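Local coordinates for VC0179-like protein (Escherichia coli, PDB 4XJ6) that probably joins GTP and ATP into cyclic GMP-AMP as a magnesium-dependent bacterial homologue of cyclic GMP-AMP synthase, at residues A[2-8]-A[402-406]; A[65-70]-A[82-86]; A[167-171]-A[182-186]; A[329-334]-A[363-367]. All coordinates share one frame; numbering follows the deposited sequence.

Contact 1 (A[2-8]-A[402-406]); sequences PWDFNNY and LITSS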
loop_
_atom_site.group_PDB
_atom_site.type_symbol
_atom_site.label_atom_id
_atom_site.label_comp_id
_atom_site.label_asym_id
_atom_site.label_seq_id
_atom_site.Cartn_x
_atom_site.Cartn_y
_atom_site.Cartn_z
ATOM N N PRO A 2 18.959 17.171 29.656
ATOM C CA PRO A 2 18.257 17.049 28.374
ATOM C C PRO A 2 16.846 16.489 28.542
ATOM O O PRO A 2 16.518 15.927 29.588
ATOM C CB PRO A 2 19.137 16.085 27.580
ATOM C CG PRO A 2 19.879 15.302 28.613
ATOM C CD PRO A 2 20.113 16.259 29.746
ATOM N N TRP A 3 16.019 16.647 27.515
ATOM C CA TRP A 3 14.622 16.233 27.598
ATOM C C TRP A 3 14.400 14.797 27.142
ATOM O O TRP A 3 15.002 14.337 26.173
ATOM C CB TRP A 3 13.739 17.164 26.768
ATOM C CG TRP A 3 13.755 18.589 27.227
ATOM C CD1 TRP A 3 14.330 19.646 26.589
ATOM C CD2 TRP A 3 13.168 19.112 28.424
ATOM N NE1 TRP A 3 14.138 20.795 27.310
ATOM C CE2 TRP A 3 13.429 20.495 28.442
ATOM C CE3 TRP A 3 12.450 18.545 29.481
ATOM C CZ2 TRP A 3 12.994 21.323 29.476
ATOM C CZ3 TRP A 3 12.019 19.367 30.509
ATOM C CH2 TRP A 3 12.293 20.742 30.499
ATOM N N ASP A 4 13.524 14.097 27.854
ATOM C CA ASP A 4 13.095 12.760 27.464
ATOM C C ASP A 4 11.788 12.870 26.684
ATOM O O ASP A 4 10.916 13.665 27.033
ATOM C CB ASP A 4 12.931 11.864 28.696
ATOM C CG ASP A 4 12.435 10.470 28.352
ATOM O OD1 ASP A 4 12.605 10.032 27.195
ATOM O OD2 ASP A 4 11.879 9.806 29.249
ATOM N N PHE A 5 11.662 12.081 25.621
ATOM C CA PHE A 5 10.502 12.174 24.739
ATOM C C PHE A 5 9.670 10.892 24.709
ATOM O O PHE A 5 8.815 10.727 23.839
ATOM C CB PHE A 5 10.947 12.534 23.314
ATOM C CG PHE A 5 11.370 13.967 23.154
ATOM C CD1 PHE A 5 10.425 14.960 22.957
ATOM C CD2 PHE A 5 12.709 14.322 23.195
ATOM C CE1 PHE A 5 10.806 16.280 22.809
ATOM C CE2 PHE A 5 13.095 15.642 23.047
ATOM C CZ PHE A 5 12.140 16.622 22.853
ATOM N N ASN A 6 9.913 9.993 25.659
ATOM C CA ASN A 6 9.206 8.714 25.709
ATOM C C ASN A 6 7.688 8.861 25.816
ATOM O O ASN A 6 6.936 8.083 25.223
ATOM C CB ASN A 6 9.723 7.872 26.874
ATOM C CG ASN A 6 11.066 7.233 26.578
ATOM O OD1 ASN A 6 11.386 6.938 25.427
ATOM N ND2 ASN A 6 11.860 7.014 27.620
ATOM N N ASN A 7 7.242 9.860 26.570
ATOM C CA ASN A 7 5.815 10.136 26.701
ATOM C C ASN A 7 5.275 10.926 25.512
ATOM O O ASN A 7 4.109 10.781 25.147
ATOM C CB ASN A 7 5.525 10.878 28.008
ATOM C CG ASN A 7 5.266 9.933 29.167
ATOM O OD1 ASN A 7 4.140 9.477 29.373
ATOM N ND2 ASN A 7 6.310 9.630 29.929
ATOM N N TYR A 8 6.122 11.761 24.919
ATOM C CA TYR A 8 5.780 12.444 23.677
ATOM C C TYR A 8 5.408 11.407 22.629
ATOM O O TYR A 8 4.436 11.566 21.892
ATOM C CB TYR A 8 6.950 13.309 23.194
ATOM C CG TYR A 8 6.830 13.801 21.763
ATOM C CD1 TYR A 8 6.251 15.029 21.475
ATOM C CD2 TYR A 8 7.310 13.040 20.702
ATOM C CE1 TYR A 8 6.143 15.484 20.173
ATOM C CE2 TYR A 8 7.203 13.485 19.396
ATOM C CZ TYR A 8 6.619 14.710 19.138
ATOM O OH TYR A 8 6.512 15.163 17.842
ATOM N N LEU A 402 4.032 16.528 28.161
ATOM C CA LEU A 402 4.449 15.145 27.973
ATOM C C LEU A 402 5.970 15.041 27.999
ATOM O O LEU A 402 6.526 13.995 28.336
ATOM C CB LEU A 402 3.909 14.595 26.655
ATOM C CG LEU A 402 2.393 14.488 26.520
ATOM C CD1 LEU A 402 2.020 14.027 25.119
ATOM C CD2 LEU A 402 1.832 13.538 27.569
ATOM N N ILE A 403 6.635 16.134 27.634
ATOM C CA ILE A 403 8.090 16.190 27.624
ATOM C C ILE A 403 8.629 16.292 29.042
ATOM O O ILE A 403 8.285 17.211 29.778
ATOM C CB ILE A 403 8.590 17.380 26.793
ATOM C CG1 ILE A 403 8.078 17.274 25.354
ATOM C CG2 ILE A 403 10.106 17.451 26.813
ATOM C CD1 ILE A 403 8.418 18.469 24.503
ATOM N N THR A 404 9.469 15.340 29.427
ATOM C CA THR A 404 9.998 15.313 30.786
ATOM C C THR A 404 11.521 15.339 30.798
ATOM O O THR A 404 12.166 14.811 29.890
ATOM C CB THR A 404 9.513 14.069 31.553
ATOM O OG1 THR A 404 9.889 12.891 30.831
ATOM C CG2 THR A 404 8.000 14.104 31.704
ATOM N N SER A 405 12.089 15.955 31.830
ATOM C CA SER A 405 13.537 16.043 31.972
ATOM C C SER A 405 14.142 14.659 32.171
ATOM O O SER A 405 13.623 13.849 32.937
ATOM C CB SER A 405 13.907 16.961 33.141
ATOM O OG SER A 405 15.311 17.147 33.227
ATOM N N SER A 406 15.241 14.394 31.471
ATOM C CA SER A 406 15.913 13.105 31.569
ATOM C C SER A 406 16.789 13.030 32.815
ATOM O O SER A 406 16.429 12.387 33.803
ATOM C CB SER A 406 16.754 12.845 30.320
ATOM O OG SER A 406 17.469 11.628 30.431
HETATM O O HOH W 1 8.297 12.832 27.001
#

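Contact 2 (A[65-70]-A[82-86]); sequences VRLKLE and RADLA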
loop_
_atom_site.group_PDB
_atom_site.type_symbol
_atom_site.label_atom_id
_atom_site.label_comp_id
_atom_site.label_asym_id
_atom_site.label_seq_id
_atom_site.Cartn_x
_atom_site.Cartn_y
_atom_site.Cartn_z
ATOM N N VAL A 65 -22.322 -9.585 -27.503
ATOM C CA VAL A 65 -21.498 -9.533 -26.299
ATOM C C VAL A 65 -21.367 -8.101 -25.785
ATOM O O VAL A 65 -21.559 -7.842 -24.597
ATOM C CB VAL A 65 -20.089 -10.110 -26.549
ATOM C CG1 VAL A 65 -19.172 -9.826 -25.366
ATOM C CG2 VAL A 65 -20.170 -11.603 -26.818
ATOM N N ARG A 66 -21.043 -7.180 -26.688
ATOM C CA ARG A 66 -20.848 -5.780 -26.324
ATOM C C ARG A 66 -22.132 -5.164 -25.778
ATOM O O ARG A 66 -22.101 -4.388 -24.821
ATOM C CB ARG A 66 -20.362 -4.975 -27.529
ATOM C CG ARG A 66 -19.772 -3.618 -27.166
ATOM C CD ARG A 66 -19.470 -2.785 -28.407
ATOM N NE ARG A 66 -18.505 -1.724 -28.121
ATOM C CZ ARG A 66 -18.827 -0.491 -27.743
ATOM N NH1 ARG A 66 -20.097 -0.146 -27.602
ATOM N NH2 ARG A 66 -17.874 0.401 -27.508
ATOM N N LEU A 67 -23.257 -5.517 -26.393
ATOM C CA LEU A 67 -24.555 -4.982 -26.000
ATOM C C LEU A 67 -24.983 -5.508 -24.633
ATOM O O LEU A 67 -25.636 -4.800 -23.868
ATOM C CB LEU A 67 -25.611 -5.319 -27.054
ATOM C CG LEU A 67 -25.403 -4.692 -28.434
ATOM C CD1 LEU A 67 -26.451 -5.189 -29.418
ATOM C CD2 LEU A 67 -25.423 -3.174 -28.340
ATOM N N LYS A 68 -24.617 -6.749 -24.332
ATOM C CA LYS A 68 -24.871 -7.321 -23.013
ATOM C C LYS A 68 -24.028 -6.629 -21.948
ATOM O O LYS A 68 -24.514 -6.316 -20.860
ATOM C CB LYS A 68 -24.583 -8.822 -23.007
ATOM C CG LYS A 68 -25.704 -9.673 -23.573
ATOM C CD LYS A 68 -25.342 -11.149 -23.534
ATOM C CE LYS A 68 -26.494 -12.015 -24.020
ATOM N NZ LYS A 68 -27.645 -11.991 -23.077
ATOM N N LEU A 69 -22.759 -6.396 -22.272
ATOM C CA LEU A 69 -21.835 -5.739 -21.355
ATOM C C LEU A 69 -22.262 -4.299 -21.074
ATOM O O LEU A 69 -22.006 -3.766 -19.993
ATOM C CB LEU A 69 -20.412 -5.770 -21.916
ATOM C CG LEU A 69 -19.699 -7.123 -21.899
ATOM C CD1 LEU A 69 -18.298 -6.996 -22.479
ATOM C CD2 LEU A 69 -19.653 -7.701 -20.484
ATOM N N GLU A 70 -22.925 -3.680 -22.047
ATOM C CA GLU A 70 -23.415 -2.314 -21.892
ATOM C C GLU A 70 -24.740 -2.278 -21.141
ATOM O O GLU A 70 -25.426 -1.257 -21.120
ATOM C CB GLU A 70 -23.570 -1.639 -23.254
ATOM C CG GLU A 70 -22.282 -1.086 -23.839
ATOM C CD GLU A 70 -22.472 -0.566 -25.251
ATOM O OE1 GLU A 70 -23.555 -0.801 -25.827
ATOM O OE2 GLU A 70 -21.543 0.076 -25.787
ATOM N N ARG A 82 -14.840 -0.772 -23.604
ATOM C CA ARG A 82 -16.012 -1.640 -23.666
ATOM C C ARG A 82 -15.895 -2.605 -24.837
ATOM O O ARG A 82 -16.235 -3.784 -24.724
ATOM C CB ARG A 82 -17.293 -0.817 -23.790
ATOM C CG ARG A 82 -17.536 0.115 -22.627
ATOM C CD ARG A 82 -18.979 0.605 -22.602
ATOM N NE ARG A 82 -19.329 1.368 -23.797
ATOM C CZ ARG A 82 -19.216 2.688 -23.899
ATOM N NH1 ARG A 82 -18.748 3.392 -22.879
ATOM N NH2 ARG A 82 -19.566 3.304 -25.020
ATOM N N ALA A 83 -15.409 -2.092 -25.963
ATOM C CA ALA A 83 -15.174 -2.909 -27.147
ATOM C C ALA A 83 -14.066 -3.924 -26.886
ATOM O O ALA A 83 -14.150 -5.074 -27.316
ATOM C CB ALA A 83 -14.818 -2.033 -28.339
ATOM N N ASP A 84 -13.032 -3.490 -26.171
ATOM C CA ASP A 84 -11.887 -4.342 -25.874
ATOM C C ASP A 84 -12.286 -5.501 -24.967
ATOM O O ASP A 84 -11.950 -6.656 -25.238
ATOM C CB ASP A 84 -10.769 -3.527 -25.227
ATOM C CG ASP A 84 -9.449 -4.270 -25.200
ATOM O OD1 ASP A 84 -9.317 -5.288 -25.916
ATOM O OD2 ASP A 84 -8.535 -3.827 -24.474
ATOM N N LEU A 85 -13.008 -5.186 -23.894
ATOM C CA LEU A 85 -13.483 -6.201 -22.960
ATOM C C LEU A 85 -14.452 -7.155 -23.645
ATOM O O LEU A 85 -14.485 -8.347 -23.340
ATOM C CB LEU A 85 -14.152 -5.549 -21.748
ATOM C CG LEU A 85 -14.577 -6.516 -20.641
ATOM C CD1 LEU A 85 -13.386 -7.339 -20.158
ATOM C CD2 LEU A 85 -15.224 -5.763 -19.486
ATOM N N ALA A 86 -15.238 -6.616 -24.572
ATOM C CA ALA A 86 -16.158 -7.424 -25.365
ATOM C C ALA A 86 -15.385 -8.454 -26.175
ATOM O O ALA A 86 -15.745 -9.629 -26.205
ATOM C CB ALA A 86 -16.994 -6.541 -26.282
#

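Contact 3 (A[167-171]-A[182-186]); sequences NDGWV and KIYRE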
loop_
_atom_site.group_PDB
_atom_site.type_symbol
_atom_site.label_atom_id
_atom_site.label_comp_id
_atom_site.label_asym_id
_atom_site.label_seq_id
_atom_site.Cartn_x
_atom_site.Cartn_y
_atom_site.Cartn_z
ATOM N N ASN A 167 -20.768 7.901 -7.515
ATOM C CA ASN A 167 -20.548 8.594 -6.248
ATOM C C ASN A 167 -19.717 9.863 -6.407
ATOM O O ASN A 167 -18.695 9.865 -7.093
ATOM C CB ASN A 167 -19.872 7.659 -5.240
ATOM C CG ASN A 167 -20.676 6.400 -4.978
ATOM O OD1 ASN A 167 -21.609 6.402 -4.176
ATOM N ND2 ASN A 167 -20.312 5.314 -5.651
ATOM N N ASP A 168 -20.169 10.941 -5.772
ATOM C CA ASP A 168 -19.412 12.188 -5.733
ATOM C C ASP A 168 -18.300 12.077 -4.696
ATOM O O ASP A 168 -18.516 11.549 -3.606
ATOM C CB ASP A 168 -20.324 13.375 -5.406
ATOM C CG ASP A 168 -21.420 13.574 -6.437
ATOM O OD1 ASP A 168 -21.187 14.314 -7.417
ATOM O OD2 ASP A 168 -22.515 12.998 -6.263
ATOM N N GLY A 169 -17.114 12.572 -5.036
ATOM C CA GLY A 169 -15.972 12.493 -4.142
ATOM C C GLY A 169 -15.152 11.241 -4.385
ATOM O O GLY A 169 -14.048 11.092 -3.860
ATOM N N TRP A 170 -15.705 10.334 -5.184
ATOM C CA TRP A 170 -15.018 9.102 -5.551
ATOM C C TRP A 170 -14.343 9.270 -6.909
ATOM O O TRP A 170 -15.019 9.415 -7.930
ATOM C CB TRP A 170 -15.996 7.924 -5.577
ATOM C CG TRP A 170 -16.554 7.560 -4.226
ATOM C CD1 TRP A 170 -17.177 8.393 -3.343
ATOM C CD2 TRP A 170 -16.554 6.262 -3.619
ATOM N NE1 TRP A 170 -17.555 7.699 -2.222
ATOM C CE2 TRP A 170 -17.185 6.389 -2.366
ATOM C CE3 TRP A 170 -16.078 5.008 -4.012
ATOM C CZ2 TRP A 170 -17.353 5.310 -1.503
ATOM C CZ3 TRP A 170 -16.245 3.937 -3.153
ATOM C CH2 TRP A 170 -16.877 4.096 -1.912
ATOM N N VAL A 171 -13.013 9.258 -6.920
ATOM C CA VAL A 171 -12.256 9.495 -8.147
ATOM C C VAL A 171 -11.292 8.354 -8.468
ATOM O O VAL A 171 -10.480 7.958 -7.629
ATOM C CB VAL A 171 -11.458 10.813 -8.063
ATOM C CG1 VAL A 171 -10.524 10.952 -9.258
ATOM C CG2 VAL A 171 -12.403 12.003 -7.976
ATOM N N LYS A 182 -10.150 6.980 -5.095
ATOM C CA LYS A 182 -9.938 7.976 -4.055
ATOM C C LYS A 182 -11.270 8.453 -3.502
ATOM O O LYS A 182 -12.136 8.895 -4.253
ATOM C CB LYS A 182 -9.137 9.161 -4.597
ATOM C CG LYS A 182 -7.764 8.792 -5.135
ATOM C CD LYS A 182 -7.145 9.953 -5.896
ATOM C CE LYS A 182 -6.863 11.132 -4.981
ATOM N NZ LYS A 182 -5.797 10.818 -3.988
ATOM N N ILE A 183 -11.429 8.362 -2.188
ATOM C CA ILE A 183 -12.657 8.794 -1.539
ATOM C C ILE A 183 -12.393 10.051 -0.714
ATOM O O ILE A 183 -12.005 9.970 0.451
ATOM C CB ILE A 183 -13.234 7.688 -0.643
ATOM C CG1 ILE A 183 -13.210 6.348 -1.382
ATOM C CG2 ILE A 183 -14.645 8.041 -0.203
ATOM C CD1 ILE A 183 -13.615 5.171 -0.528
ATOM N N TYR A 184 -12.609 11.209 -1.336
ATOM C CA TYR A 184 -12.251 12.509 -0.761
ATOM C C TYR A 184 -12.879 12.775 0.604
ATOM O O TYR A 184 -12.193 13.195 1.535
ATOM C CB TYR A 184 -12.645 13.639 -1.720
ATOM C CG TYR A 184 -11.857 13.662 -3.008
ATOM C CD1 TYR A 184 -10.585 13.112 -3.076
ATOM C CD2 TYR A 184 -12.386 14.233 -4.157
ATOM C CE1 TYR A 184 -9.861 13.130 -4.252
ATOM C CE2 TYR A 184 -11.668 14.255 -5.340
ATOM C CZ TYR A 184 -10.407 13.701 -5.380
ATOM O OH TYR A 184 -9.690 13.722 -6.553
ATOM N N ARG A 185 -14.184 12.540 0.712
ATOM C CA ARG A 185 -14.916 12.828 1.940
ATOM C C ARG A 185 -14.395 12.022 3.129
ATOM O O ARG A 185 -14.564 12.422 4.280
ATOM C CB ARG A 185 -16.411 12.558 1.738
ATOM C CG ARG A 185 -17.065 13.452 0.692
ATOM C CD ARG A 185 -18.469 12.985 0.332
ATOM N NE ARG A 185 -19.002 13.720 -0.814
ATOM C CZ ARG A 185 -20.189 14.317 -0.835
ATOM N NH1 ARG A 185 -20.980 14.263 0.227
ATOM N NH2 ARG A 185 -20.588 14.965 -1.921
ATOM N N GLU A 186 -13.749 10.896 2.849
ATOM C CA GLU A 186 -13.254 10.030 3.912
ATOM C C GLU A 186 -11.731 10.079 4.037
ATOM O O GLU A 186 -11.146 9.356 4.849
ATOM C CB GLU A 186 -13.718 8.591 3.672
ATOM C CG GLU A 186 -15.231 8.437 3.503
ATOM C CD GLU A 186 -16.001 8.655 4.795
ATOM O OE1 GLU A 186 -15.366 8.741 5.867
ATOM O OE2 GLU A 186 -17.246 8.738 4.738
#

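Contact 4 (A[329-334]-A[363-367]); sequences LPEEFN and VETME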
loop_
_atom_site.group_PDB
_atom_site.type_symbol
_atom_site.label_atom_id
_atom_site.label_comp_id
_atom_site.label_asym_id
_atom_site.label_seq_id
_atom_site.Cartn_x
_atom_site.Cartn_y
_atom_site.Cartn_z
ATOM N N LEU A 329 20.030 6.016 9.526
ATOM C CA LEU A 329 19.126 5.893 8.383
ATOM C C LEU A 329 19.727 6.362 7.048
ATOM O O LEU A 329 19.555 5.683 6.037
ATOM C CB LEU A 329 17.825 6.655 8.648
ATOM C CG LEU A 329 16.706 6.372 7.648
ATOM C CD1 LEU A 329 16.143 4.970 7.855
ATOM C CD2 LEU A 329 15.612 7.424 7.739
ATOM N N PRO A 330 20.429 7.515 7.028
ATOM C CA PRO A 330 20.984 7.927 5.731
ATOM C C PRO A 330 22.047 6.967 5.197
ATOM O O PRO A 330 22.198 6.831 3.981
ATOM C CB PRO A 330 21.601 9.296 6.032
ATOM C CG PRO A 330 20.905 9.772 7.246
ATOM C CD PRO A 330 20.642 8.553 8.054
ATOM N N GLU A 331 22.771 6.308 6.095
ATOM C CA GLU A 331 23.823 5.386 5.687
ATOM C C GLU A 331 23.237 4.079 5.170
ATOM O O GLU A 331 23.841 3.407 4.335
ATOM C CB GLU A 331 24.782 5.116 6.845
ATOM C CG GLU A 331 25.543 6.347 7.307
ATOM C CD GLU A 331 26.352 6.993 6.195
ATOM O OE1 GLU A 331 26.894 6.261 5.338
ATOM O OE2 GLU A 331 26.441 8.238 6.177
ATOM N N GLU A 332 22.058 3.724 5.669
ATOM C CA GLU A 332 21.350 2.551 5.176
ATOM C C GLU A 332 20.969 2.724 3.716
ATOM O O GLU A 332 21.154 1.817 2.904
ATOM C CB GLU A 332 20.099 2.284 6.008
ATOM C CG GLU A 332 20.387 1.615 7.323
ATOM C CD GLU A 332 21.144 0.316 7.151
ATOM O OE1 GLU A 332 20.768 -0.480 6.266
ATOM O OE2 GLU A 332 22.120 0.097 7.893
ATOM N N PHE A 333 20.436 3.897 3.393
ATOM C CA PHE A 333 20.026 4.205 2.029
ATOM C C PHE A 333 21.231 4.498 1.140
ATOM O O PHE A 333 21.144 4.395 -0.082
ATOM C CB PHE A 333 19.051 5.384 2.021
ATOM C CG PHE A 333 17.653 5.012 2.434
ATOM C CD1 PHE A 333 17.350 4.759 3.758
ATOM C CD2 PHE A 333 16.641 4.910 1.490
ATOM C CE1 PHE A 333 16.066 4.410 4.137
ATOM C CE2 PHE A 333 15.356 4.563 1.861
ATOM C CZ PHE A 333 15.070 4.310 3.191
ATOM N N ASN A 334 22.355 4.859 1.755
ATOM C CA ASN A 334 23.607 5.021 1.024
ATOM C C ASN A 334 24.207 3.666 0.675
ATOM O O ASN A 334 24.853 3.505 -0.359
ATOM C CB ASN A 334 24.608 5.847 1.834
ATOM C CG ASN A 334 24.402 7.337 1.658
ATOM O OD1 ASN A 334 23.981 7.795 0.596
ATOM N ND2 ASN A 334 24.703 8.104 2.700
ATOM N N VAL A 363 17.925 11.310 0.756
ATOM C CA VAL A 363 18.980 11.038 1.729
ATOM C C VAL A 363 19.373 12.299 2.498
ATOM O O VAL A 363 19.601 12.250 3.707
ATOM C CB VAL A 363 20.231 10.452 1.046
ATOM C CG1 VAL A 363 21.312 10.145 2.073
ATOM C CG2 VAL A 363 19.868 9.195 0.265
ATOM N N GLU A 364 19.444 13.425 1.796
ATOM C CA GLU A 364 19.810 14.684 2.431
ATOM C C GLU A 364 18.695 15.170 3.351
ATOM O O GLU A 364 18.951 15.880 4.323
ATOM C CB GLU A 364 20.141 15.744 1.383
ATOM C CG GLU A 364 21.391 15.429 0.572
ATOM C CD GLU A 364 21.979 16.654 -0.098
ATOM O OE1 GLU A 364 21.623 17.779 0.309
ATOM O OE2 GLU A 364 22.798 16.495 -1.028
ATOM N N THR A 365 17.459 14.787 3.041
ATOM C CA THR A 365 16.335 15.081 3.923
ATOM C C THR A 365 16.425 14.212 5.170
ATOM O O THR A 365 16.145 14.662 6.278
ATOM C CB THR A 365 14.975 14.843 3.232
ATOM O OG1 THR A 365 14.854 15.702 2.091
ATOM C CG2 THR A 365 13.829 15.128 4.198
ATOM N N MET A 366 16.829 12.960 4.973
ATOM C CA MET A 366 17.002 12.016 6.073
ATOM C C MET A 366 18.082 12.478 7.041
ATOM O O MET A 366 17.943 12.330 8.255
ATOM C CB MET A 366 17.355 10.625 5.546
ATOM C CG MET A 366 16.218 9.924 4.838
ATOM S SD MET A 366 16.686 8.290 4.244
ATOM C CE MET A 366 15.097 7.709 3.671
ATOM N N GLU A 367 19.161 13.032 6.497
ATOM C CA GLU A 367 20.274 13.511 7.310
ATOM C C GLU A 367 19.839 14.653 8.228
ATOM O O GLU A 367 20.448 14.893 9.269
ATOM C CB GLU A 367 21.428 13.961 6.416
ATOM C CG GLU A 367 22.130 12.813 5.696
ATOM C CD GLU A 367 23.061 13.286 4.597
ATOM O OE1 GLU A 367 22.904 14.437 4.139
ATOM O OE2 GLU A 367 23.948 12.507 4.189
HETATM O O HOH W 2 25.138 11.094 2.123
#

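Contact 1 (A[2-8]-A[402-406])
Asp4 and Thr404 form the hydrogen-bonded pair of a small two-stranded antiparallel sheet that joins the two ends of the chain. Asp4 N gives a short bond of 2.5 Å to Thr404 O. The return bond, from Thr404 N to Asp4 O, is longer at 3.3 Å. Beyond this pair, Ser406 N donates to Pro2 O at 2.7 Å, with an N-H...O angle of 163°. Asp4 O has a second donor. A water gives one hydrogen to it and the other to Leu402 O, and accepts from Tyr8 N. This water bridges the strands where they part and the helix 6-10 begins. The Asp4 carboxylate turns back on its own segment. Its OD1 accepts from Asn6 N, from above the carboxylate plane, which makes an Asx turn. Thr319 OG1 is a further partner of OD1.

Ile403 fills the apolar side. Its CG2 lies 3.6 Å from Trp3 CB, and its CD1 lies 3.7 Å from Phe5 CE1. CG1 stands beside the backbone N (chi1 -59°) and CG2 anti to it, which sends one branch to each aromatic residue. The Trp3 ring turns its edge to the Thr404-Ser405 peptide, with CE3 3.5 Å from Ser405 N. Its own NE1 is bonded to Ser379 O, and Tyr8 OH to Asn390 OD1.

The termini are thus joined mainly through main-chain polar groups. One isoleucine supplies much of the apolar packing. The water serves Leu402 O and Tyr8 N, which bond to no main-chain group across the segments.

Contact 2 (A[65-70]-A[82-86])
Ala86 faces Arg66 and Leu69 where two successive helices, 62-69 and 79-90, joined by a loop, meet at a steep angle. The short segments 65-69 and 82-86 run at 120° to each other, with their axes 9.1 Å apart at closest approach.

The tight part is apolar and is built round the small Ala86. Val65, Leu69, Leu85 and Ala86 are all buried. Val65 CG1 lies 3.5 Å from Ala86 O. Leu69 CD1 also touches Leu85. On the flank, Arg66 CB packs on Ala86 CB at 3.9 Å. The methyl side chain of Ala86 lets Val65 and Leu69 come close to the helix backbone. Val51 of the helix 24-57 backs both Val65 and Leu69. Leu154 and Leu155 of the helix 149-166 cover Leu85.

The other side is polar and looser, and Arg66, Glu70 and Arg82 are all partly exposed there. Arg66 runs extended from CG to NE, with CG anti to the backbone N (chi1 -164°). This lays its head along the helix 79-90. Ala83 CB meets the guanidinium at its edge, 3.7 Å from Arg66 NE. Arg82 CB lies over one face. The Arg66 and Arg82 guanidinium planes are 74° apart, and their like charges are close. Arg82 NE donates to Glu70 OE2 in a salt bridge, though the place of OE2 is less sure. A link from Glu70 to Arg66 is doubtful, because the model crowds those atoms. Arg66 NH2 bonds weakly to Pro79 O at the start of the second helix, and Arg82 NH1 weakly to Leu77 O in the loop. In the tight part, Leu69 CD1 reaches Ala86 CA at 3.6 Å.

Contact 3 (A[167-171]-A[182-186])
Val171 and Lys182 form a hydrogen-bonded pair, and Trp170 and Ile183 a non-hydrogen-bonded one, in the antiparallel beta hairpin of strands 170-174 and 179-183. Val171 N gives to Lys182 O at 2.8 Å, and Lys182 N returns a bond to Val171 O at 2.7 Å. Tyr184 N adds a nearly straight bond to Gly169 O. Gly169 lies in a type II turn from Asn167 to Trp170. At its backbone angles (phi 92°) a CB would be jammed against Asp168 O, so the position calls for glycine. The hairpin belongs to the mixed sheet of the nucleotidyltransferase domain.

Trp170 and Ile183 share one face of the hairpin. They lie side by side and point the same way. Ile183 covers one face of the indole, with CG1 over its centre and CG2 3.6 Å from NE1. Asn167 CB sits over the opposite face, toward the rim. Ile36 and Leu33 of the helix 24-57 touch Trp170 and Ile183 respectively.

Val171 and Lys182 lie on the other face. Val171 CG2 packs on Tyr184 CE2 at 3.5 Å. The Lys182 chain bends at chi3 and chi4 and ends in a salt bridge to Glu127. Near the turn, Arg185 extends past Gly169 and brings its NH2 to 3.8 Å from Asp168 CB. On the tryptophan face, Ile183 CD1 makes a CH-pi contact 3.8 Å from the centroid of the Trp170 six-membered ring, 15° off its normal.

Contact 4 (A[329-334]-A[363-367])
Met366 lays its terminal methyl over the ring of Phe333. CE is 3.4 Å from the ring centroid and 12° off the normal, a CH-pi contact. SD lies over the same face, 3.9 Å from the centroid, which makes this a Met-aromatic contact as well. The Met366 chain is extended beyond CG (chi2 -180°), which carries the thioether across to the ring. Phe349 meets the Phe333 ring edge-to-face. Leu329 CD2 meets SD at 3.8 Å, crossing the methionine at about a right angle.

Next to this pair, Pro330 packs its ring on the second helix. Its CB lies 3.6 Å from Glu367 CG, and its CG lies 4.0 Å from Met366 CB. Val363 CG1 touches both Pro330 and Asn334. Pro330 has no N-H to give, and the helix is kinked here.

Polar groups lie further out. A water accepts from Asn334 ND2 and donates to Glu367 OE2 at 2.8 Å, and so links the two helices. Asn334 OD1 bonds to Arg360 NH1, consistent with this orientation of the amide, with ND2 turned to the water.

The short segments run nearly antiparallel, 160° apart, with axes 8.9 Å from each other. They belong to helices 318-335 and 357-377 of the C-terminal domain. Helix 297-310 packs on Leu329 and Phe333, and helix 274-289 covers Leu329 and Met366 through Met282 and Trp285.

Contact 4 is the buried one, and its direct contacts are apolar and aromatic. Contact 3 lies at the surface and depends on strand pairing, with a Trp170-Ile183 pair set against helix 24-57. Contacts 1 and 2 are partly buried. Contact 1 also uses strand pairing, but joins the chain ends, whereas contact 3 closes a local hairpin. Contact 2 joins helices like contact 4, but adds a charged side. Helix 357-377 contributes to contact 4 and also touches Pro2 and Phe5 of contact 1. Helix 24-57 likewise lies against both contacts 2 and 3. Contacts 1 and 2 sit on opposite sides of the chain's centre, about 63 Å apart between centres.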